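Local structure of mRNA export factor (Human herpesvirus 1, 4YXP) at residues P141-T146 / N201-G206; A147-N152 / V194-L199; T155-F160 / A233-I238. The protein regulates viral gene expression, inhibiting cellular splicing and mediating nuclear export of viral intronless mRNAs, and is represented here by its folded, dimerising C-terminal domain. One frame throughout, in Å; residues are numbered along the deposited sequence.

Contact 1 of 3, residues P141-T146 / N201-G206; sequences PIIGTT and NRVERG
V203 meets I143 and G144 with both branches of its isopropyl group, and nearly the whole contact rests on this one side chain. Its CA-CB bond is directed at segment 141-146, and the two methyls divide the work. V203 CG2 lies 3.6 Å from I143 O and 3.9 Å from I143 CG2. V203 CG1 approaches G144, 4.0 Å from G144 O. The division follows from chi1 of 168°, which sets CG1 opposite the backbone N of V203 and CG2 opposite its carbonyl carbon. The side chains of I143 and V203 lie askew, touching through one methyl each; the end of I143 leads away from V203, and its side chain also touches W125 of helix 112-132. At G144 the bare backbone meets V203 CG1 directly, and the CA atoms of G144 and V203 are 6.3 Å apart. The carbonyl beside V203 CG2 has its polar needs met at home: I143 O accepts from T146 N at 3.2 Å and from T146 OG1 at 2.8 Å, both on the same face of its plane, the hydroxyl tilted 24° from that plane. The last turn of helix 188-204 thus docks on the short helix 141-144 without polar bonding between them. The example illustrates how a carbonyl already gripped by two donors can lie against a methyl group, so that close fit and dispersion carry the contact.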
# COMPACT_ATOMS: atom_id res chain seq x y z
N PRO B 141 -20.78 1.52 0.96
CA PRO B 141 -19.42 1.98 1.27
C PRO B 141 -18.43 0.87 1.63
O PRO B 141 -17.24 0.99 1.32
CB PRO B 141 -19.62 2.91 2.47
CG PRO B 141 -21.01 3.42 2.31
CD PRO B 141 -21.79 2.27 1.74
N ILE B 142 -18.91 -0.19 2.28
CA ILE B 142 -18.03 -1.28 2.71
C ILE B 142 -17.67 -2.16 1.51
O ILE B 142 -16.49 -2.43 1.27
CB ILE B 142 -18.69 -2.09 3.84
CG1 ILE B 142 -18.83 -1.22 5.09
CG2 ILE B 142 -17.87 -3.34 4.17
CD1 ILE B 142 -19.57 -1.88 6.24
N ILE B 143 -18.68 -2.59 0.76
CA ILE B 143 -18.43 -3.41 -0.42
C ILE B 143 -17.65 -2.61 -1.46
O ILE B 143 -16.75 -3.14 -2.12
CB ILE B 143 -19.76 -3.95 -0.99
CG1 ILE B 143 -20.41 -4.90 0.03
CG2 ILE B 143 -19.52 -4.66 -2.32
CD1 ILE B 143 -21.77 -5.42 -0.37
N GLY B 144 -17.99 -1.33 -1.59
CA GLY B 144 -17.38 -0.49 -2.61
C GLY B 144 -15.88 -0.24 -2.48
O GLY B 144 -15.23 0.16 -3.45
N THR B 145 -15.33 -0.46 -1.30
CA THR B 145 -13.90 -0.20 -1.07
C THR B 145 -13.09 -1.48 -0.94
O THR B 145 -11.98 -1.47 -0.40
CB THR B 145 -13.67 0.67 0.19
OG1 THR B 145 -14.30 0.06 1.32
CG2 THR B 145 -14.23 2.08 -0.02
N THR B 146 -13.63 -2.59 -1.45
CA THR B 146 -12.92 -3.87 -1.40
C THR B 146 -11.53 -3.75 -2.04
O THR B 146 -10.55 -4.29 -1.52
CB THR B 146 -13.73 -4.98 -2.10
OG1 THR B 146 -14.96 -5.20 -1.40
CG2 THR B 146 -12.94 -6.29 -2.14
N ASN B 201 -13.62 -6.94 -8.51
CA ASN B 201 -13.87 -6.98 -9.95
C ASN B 201 -15.33 -6.65 -10.27
O ASN B 201 -15.60 -5.86 -11.16
CB ASN B 201 -13.50 -8.35 -10.53
CG ASN B 201 -13.86 -8.47 -12.00
OD1 ASN B 201 -14.89 -9.05 -12.35
ND2 ASN B 201 -13.02 -7.91 -12.86
N ARG B 202 -16.25 -7.26 -9.54
CA ARG B 202 -17.68 -7.02 -9.77
C ARG B 202 -18.03 -5.58 -9.45
O ARG B 202 -18.87 -4.97 -10.12
CB ARG B 202 -18.54 -7.97 -8.93
CG ARG B 202 -18.22 -9.44 -9.10
CD ARG B 202 -18.43 -9.94 -10.52
NE ARG B 202 -18.27 -11.39 -10.60
CZ ARG B 202 -17.10 -12.01 -10.61
NH1 ARG B 202 -15.97 -11.32 -10.56
NH2 ARG B 202 -17.05 -13.34 -10.68
N VAL B 203 -17.40 -5.02 -8.42
CA VAL B 203 -17.64 -3.63 -8.04
C VAL B 203 -17.26 -2.70 -9.20
O VAL B 203 -18.05 -1.83 -9.58
CB VAL B 203 -16.86 -3.25 -6.76
CG1 VAL B 203 -16.87 -1.74 -6.54
CG2 VAL B 203 -17.46 -3.96 -5.56
N GLU B 204 -16.07 -2.88 -9.75
CA GLU B 204 -15.58 -1.97 -10.78
C GLU B 204 -16.31 -2.17 -12.10
O GLU B 204 -16.26 -1.30 -12.97
CB GLU B 204 -14.07 -2.13 -10.98
CG GLU B 204 -13.62 -3.45 -11.60
CD GLU B 204 -12.12 -3.49 -11.85
OE1 GLU B 204 -11.67 -2.97 -12.90
OE2 GLU B 204 -11.38 -4.03 -11.00
N ARG B 205 -17.00 -3.30 -12.26
CA ARG B 205 -17.80 -3.53 -13.46
C ARG B 205 -19.19 -2.89 -13.33
O ARG B 205 -19.99 -2.93 -14.27
CB ARG B 205 -17.94 -5.03 -13.75
CG ARG B 205 -16.63 -5.71 -14.15
CD ARG B 205 -16.83 -7.09 -14.76
NE ARG B 205 -17.96 -7.83 -14.19
CZ ARG B 205 -17.96 -9.13 -13.90
NH1 ARG B 205 -16.88 -9.88 -14.10
NH2 ARG B 205 -19.05 -9.69 -13.40
N GLY B 206 -19.46 -2.30 -12.17
CA GLY B 206 -20.68 -1.53 -11.97
C GLY B 206 -21.98 -2.31 -12.08
O GLY B 206 -23.00 -1.77 -12.50

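Contact 2 of 3, residues A147-N152 / V194-L199; sequences AAVLDN and VILARL
L150 reaches across to L196 and A197 with a forked end whose two methyls settle on neighbouring points of helix 188-204. One prong, L150 CD2, rests against the slight surface of A197, 3.8 Å from A197 CA and 4.2 Å from A197 CB. The other, L150 CD1, lies on the root of the neighbouring side chain, 4.1 Å from L196 CB. A small residue next to a large one makes the hollow here, and a branched leucine is the bump that fills it. With CG held opposite the backbone N (chi1 175°), the fork of L150 is carried outward over this hollow. L196 answers from the other helix: the two leucines lie alongside one another, pointing opposite ways, and L196 CD1 reaches V149 CG1 at 4.5 Å, a looser touch on the flank of helix 146-167. The segment axes come within 9.3 Å and run roughly antiparallel, their N-to-C directions 140° apart, which fits a limited patch of interlocking side chains. Helix 112-132 borders both partners, its A119 touching V149 and its L123 touching I195, while helix 93-109 packs against A148 and ties down D151 through a salt bridge from R108. The contact therefore forms part of an all-helical core.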
# COMPACT_ATOMS: atom_id res chain seq x y z
N ALA B 147 -11.45 -3.05 -3.16
CA ALA B 147 -10.19 -2.92 -3.89
C ALA B 147 -9.11 -2.25 -3.05
O ALA B 147 -7.92 -2.49 -3.25
CB ALA B 147 -10.40 -2.13 -5.17
N ALA B 148 -9.52 -1.42 -2.10
CA ALA B 148 -8.57 -0.67 -1.28
C ALA B 148 -7.85 -1.59 -0.28
O ALA B 148 -6.63 -1.50 -0.12
CB ALA B 148 -9.28 0.45 -0.54
N VAL B 149 -8.60 -2.46 0.38
CA VAL B 149 -7.99 -3.38 1.34
C VAL B 149 -7.20 -4.44 0.56
O VAL B 149 -6.13 -4.87 1.00
CB VAL B 149 -9.04 -4.00 2.31
CG1 VAL B 149 -10.26 -4.53 1.57
CG2 VAL B 149 -8.41 -5.10 3.17
N LEU B 150 -7.70 -4.83 -0.61
CA LEU B 150 -6.97 -5.73 -1.49
C LEU B 150 -5.59 -5.17 -1.85
O LEU B 150 -4.57 -5.85 -1.68
CB LEU B 150 -7.77 -6.01 -2.76
CG LEU B 150 -7.07 -6.84 -3.85
CD1 LEU B 150 -6.66 -8.20 -3.30
CD2 LEU B 150 -7.98 -7.00 -5.06
N ASP B 151 -5.56 -3.94 -2.36
CA ASP B 151 -4.30 -3.31 -2.77
C ASP B 151 -3.33 -3.17 -1.60
O ASP B 151 -2.13 -3.42 -1.74
CB ASP B 151 -4.56 -1.92 -3.37
CG ASP B 151 -5.05 -1.99 -4.81
OD1 ASP B 151 -5.14 -3.10 -5.37
OD2 ASP B 151 -5.33 -0.91 -5.38
N ASN B 152 -3.85 -2.76 -0.44
CA ASN B 152 -3.02 -2.56 0.73
C ASN B 152 -2.37 -3.87 1.20
O ASN B 152 -1.16 -3.92 1.43
CB ASN B 152 -3.85 -1.95 1.87
CG ASN B 152 -2.98 -1.26 2.91
OD1 ASN B 152 -1.82 -0.95 2.66
ND2 ASN B 152 -3.55 -1.01 4.08
N VAL B 194 -8.18 -14.20 -3.61
CA VAL B 194 -9.09 -14.56 -4.69
C VAL B 194 -10.48 -13.96 -4.44
O VAL B 194 -11.10 -13.40 -5.35
CB VAL B 194 -9.17 -16.09 -4.86
CG1 VAL B 194 -10.28 -16.47 -5.84
CG2 VAL B 194 -7.84 -16.63 -5.36
N ILE B 195 -10.97 -14.08 -3.21
CA ILE B 195 -12.31 -13.59 -2.90
C ILE B 195 -12.36 -12.07 -3.02
O ILE B 195 -13.27 -11.52 -3.64
CB ILE B 195 -12.77 -14.06 -1.50
CG1 ILE B 195 -12.92 -15.58 -1.48
CG2 ILE B 195 -14.09 -13.39 -1.10
CD1 ILE B 195 -13.94 -16.14 -2.48
N LEU B 196 -11.40 -11.38 -2.42
CA LEU B 196 -11.36 -9.92 -2.51
C LEU B 196 -11.22 -9.47 -3.96
O LEU B 196 -11.83 -8.48 -4.36
CB LEU B 196 -10.22 -9.35 -1.66
CG LEU B 196 -10.34 -9.47 -0.14
CD1 LEU B 196 -9.18 -8.74 0.52
CD2 LEU B 196 -11.67 -8.94 0.38
N ALA B 197 -10.41 -10.18 -4.75
CA ALA B 197 -10.22 -9.82 -6.15
C ALA B 197 -11.51 -9.99 -6.94
O ALA B 197 -11.85 -9.16 -7.78
CB ALA B 197 -9.11 -10.65 -6.77
N ARG B 198 -12.23 -11.08 -6.67
CA ARG B 198 -13.50 -11.34 -7.34
C ARG B 198 -14.50 -10.25 -6.98
O ARG B 198 -15.16 -9.70 -7.86
CB ARG B 198 -14.05 -12.72 -6.96
CG ARG B 198 -13.33 -13.87 -7.63
CD ARG B 198 -13.71 -15.22 -7.02
NE ARG B 198 -15.12 -15.56 -7.18
CZ ARG B 198 -15.63 -16.22 -8.22
NH1 ARG B 198 -14.85 -16.60 -9.22
NH2 ARG B 198 -16.93 -16.48 -8.27
N LEU B 199 -14.62 -9.95 -5.70
CA LEU B 199 -15.57 -8.94 -5.24
C LEU B 199 -15.20 -7.57 -5.82
O LEU B 199 -16.07 -6.86 -6.33
CB LEU B 199 -15.60 -8.89 -3.71
CG LEU B 199 -16.65 -7.99 -3.06
CD1 LEU B 199 -18.06 -8.37 -3.51
CD2 LEU B 199 -16.54 -8.06 -1.55

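Contact 3 of 3, residues T155-F160 / A233-I238; sequences TRLRPF and AGLIEI
I238 and L235, which meet F160 and L157, project from a helical turn whose shortest backbone bond, E237 N to A233 O, measures 3.1 Å. The next bond of that ladder, I238 N to G234 O at 3.2 Å, anchors the backbone N of I238. Against this residue the F160 ring arrives rim first. F160 CZ lies 3.6 Å from I238 O, which sits at the ring edge near the ring plane, so that the oxygen lies beside the slightly positive C-H rim, a weak electrostatic match at most. The adjacent F160 CE2 touches I238 CD1 at 4.0 Å. Chi1 of 64° places I238 CG1 between its own backbone N and carbonyl carbon, bending the chain end back toward the ring, which it meets at a slant. A turn away, methyls complete the apolar seam, L157 CD1 to L235 CD1 at 4.4 Å. F160 also meets the ring of H242, a zinc ligand, with the planes about perpendicular, so this seam adjoins the CHC2 zinc site. Helices 146-167 and 230-241 share further neighbours: F112 and L116 of helix 112-132 touch L157 and L235, respectively, and helix 188-204 supplies F193 against L157 and A189 against I238.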
# COMPACT_ATOMS: atom_id res chain seq x y z
N THR B 155 0.28 -5.05 -1.29
CA THR B 155 1.50 -4.27 -1.20
C THR B 155 2.36 -4.77 -0.04
O THR B 155 3.57 -4.91 -0.16
CB THR B 155 1.19 -2.76 -1.02
OG1 THR B 155 0.58 -2.25 -2.22
CG2 THR B 155 2.45 -1.95 -0.73
N ARG B 156 1.73 -5.06 1.09
CA ARG B 156 2.47 -5.42 2.29
C ARG B 156 2.96 -6.87 2.27
O ARG B 156 4.04 -7.17 2.79
CB ARG B 156 1.60 -5.15 3.52
CG ARG B 156 1.42 -3.65 3.79
CD ARG B 156 0.26 -3.32 4.73
NE ARG B 156 0.04 -1.87 4.77
CZ ARG B 156 0.65 -1.03 5.61
NH1 ARG B 156 1.50 -1.47 6.52
NH2 ARG B 156 0.38 0.28 5.54
N LEU B 157 2.20 -7.77 1.65
CA LEU B 157 2.51 -9.20 1.72
C LEU B 157 3.20 -9.79 0.48
O LEU B 157 3.59 -10.96 0.50
CB LEU B 157 1.22 -10.00 1.98
CG LEU B 157 0.57 -9.83 3.35
CD1 LEU B 157 -0.78 -10.54 3.38
CD2 LEU B 157 1.46 -10.36 4.47
N ARG B 158 3.36 -9.00 -0.58
CA ARG B 158 3.82 -9.56 -1.86
C ARG B 158 5.15 -10.32 -1.74
O ARG B 158 5.26 -11.44 -2.25
CB ARG B 158 3.93 -8.45 -2.92
CG ARG B 158 4.34 -8.95 -4.30
CD ARG B 158 4.36 -7.83 -5.33
NE ARG B 158 3.07 -7.15 -5.43
CZ ARG B 158 2.07 -7.52 -6.22
NH1 ARG B 158 2.19 -8.59 -6.99
NH2 ARG B 158 0.94 -6.82 -6.23
N PRO B 159 6.17 -9.73 -1.08
CA PRO B 159 7.44 -10.47 -0.99
C PRO B 159 7.35 -11.76 -0.17
O PRO B 159 8.00 -12.75 -0.50
CB PRO B 159 8.38 -9.47 -0.31
CG PRO B 159 7.77 -8.14 -0.57
CD PRO B 159 6.29 -8.38 -0.50
N PHE B 160 6.56 -11.74 0.90
CA PHE B 160 6.34 -12.94 1.70
C PHE B 160 5.64 -14.02 0.89
O PHE B 160 6.04 -15.19 0.92
CB PHE B 160 5.50 -12.61 2.94
CG PHE B 160 5.06 -13.82 3.71
CD1 PHE B 160 5.97 -14.56 4.45
CD2 PHE B 160 3.73 -14.22 3.71
CE1 PHE B 160 5.57 -15.68 5.16
CE2 PHE B 160 3.32 -15.33 4.43
CZ PHE B 160 4.24 -16.06 5.15
N ALA B 233 -6.73 -13.89 11.89
CA ALA B 233 -6.16 -15.04 12.60
C ALA B 233 -5.33 -15.90 11.64
O ALA B 233 -4.23 -16.35 11.98
CB ALA B 233 -7.25 -15.87 13.24
N GLY B 234 -5.86 -16.11 10.45
CA GLY B 234 -5.25 -17.00 9.48
C GLY B 234 -3.95 -16.48 8.91
O GLY B 234 -2.98 -17.23 8.77
N LEU B 235 -3.91 -15.20 8.57
CA LEU B 235 -2.73 -14.63 7.94
C LEU B 235 -1.63 -14.37 8.96
O LEU B 235 -0.45 -14.52 8.66
CB LEU B 235 -3.09 -13.34 7.19
CG LEU B 235 -3.91 -13.56 5.92
CD1 LEU B 235 -4.30 -12.23 5.30
CD2 LEU B 235 -3.16 -14.41 4.90
N ILE B 236 -2.02 -14.01 10.18
CA ILE B 236 -1.04 -13.92 11.26
C ILE B 236 -0.40 -15.29 11.49
O ILE B 236 0.79 -15.38 11.79
CB ILE B 236 -1.68 -13.38 12.56
CG1 ILE B 236 -2.04 -11.90 12.39
CG2 ILE B 236 -0.73 -13.56 13.75
CD1 ILE B 236 -2.84 -11.32 13.54
N GLU B 237 -1.20 -16.35 11.36
CA GLU B 237 -0.70 -17.69 11.63
C GLU B 237 0.37 -18.12 10.62
O GLU B 237 1.41 -18.64 11.01
CB GLU B 237 -1.84 -18.72 11.63
CG GLU B 237 -1.35 -20.14 11.91
CD GLU B 237 -2.48 -21.12 12.17
OE1 GLU B 237 -3.56 -20.97 11.57
OE2 GLU B 237 -2.28 -22.04 12.99
N ILE B 238 0.12 -17.90 9.33
CA ILE B 238 1.05 -18.40 8.32
C ILE B 238 2.33 -17.57 8.34
O ILE B 238 3.40 -18.08 7.99
CB ILE B 238 0.41 -18.42 6.91
CG1 ILE B 238 0.06 -17.01 6.42
CG2 ILE B 238 -0.82 -19.31 6.91
CD1 ILE B 238 -0.34 -16.97 4.96

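How the contacts relate
Two helices organise the set: 188-204 serves contacts 1 and 2, while 146-167 serves contacts 2 and 3. Contacts 2 and 3 are buried, whereas contact 1, at the C-terminal end of helix 188-204, is partly open. The first two touch, since T146 packs on L196 and L199; contact 3 lies on the other side of the chain's centre from contact 1, with about 23 Å between their centres, and borders the zinc site. None has a hydrogen bond between its segments, yet they differ in kind: a valine against backbone carbonyls and a glycine, interlocked aliphatic chains, and an aromatic rim against a carbonyl. Residues around each also meet the second subunit, as expected of an intertwined dimer.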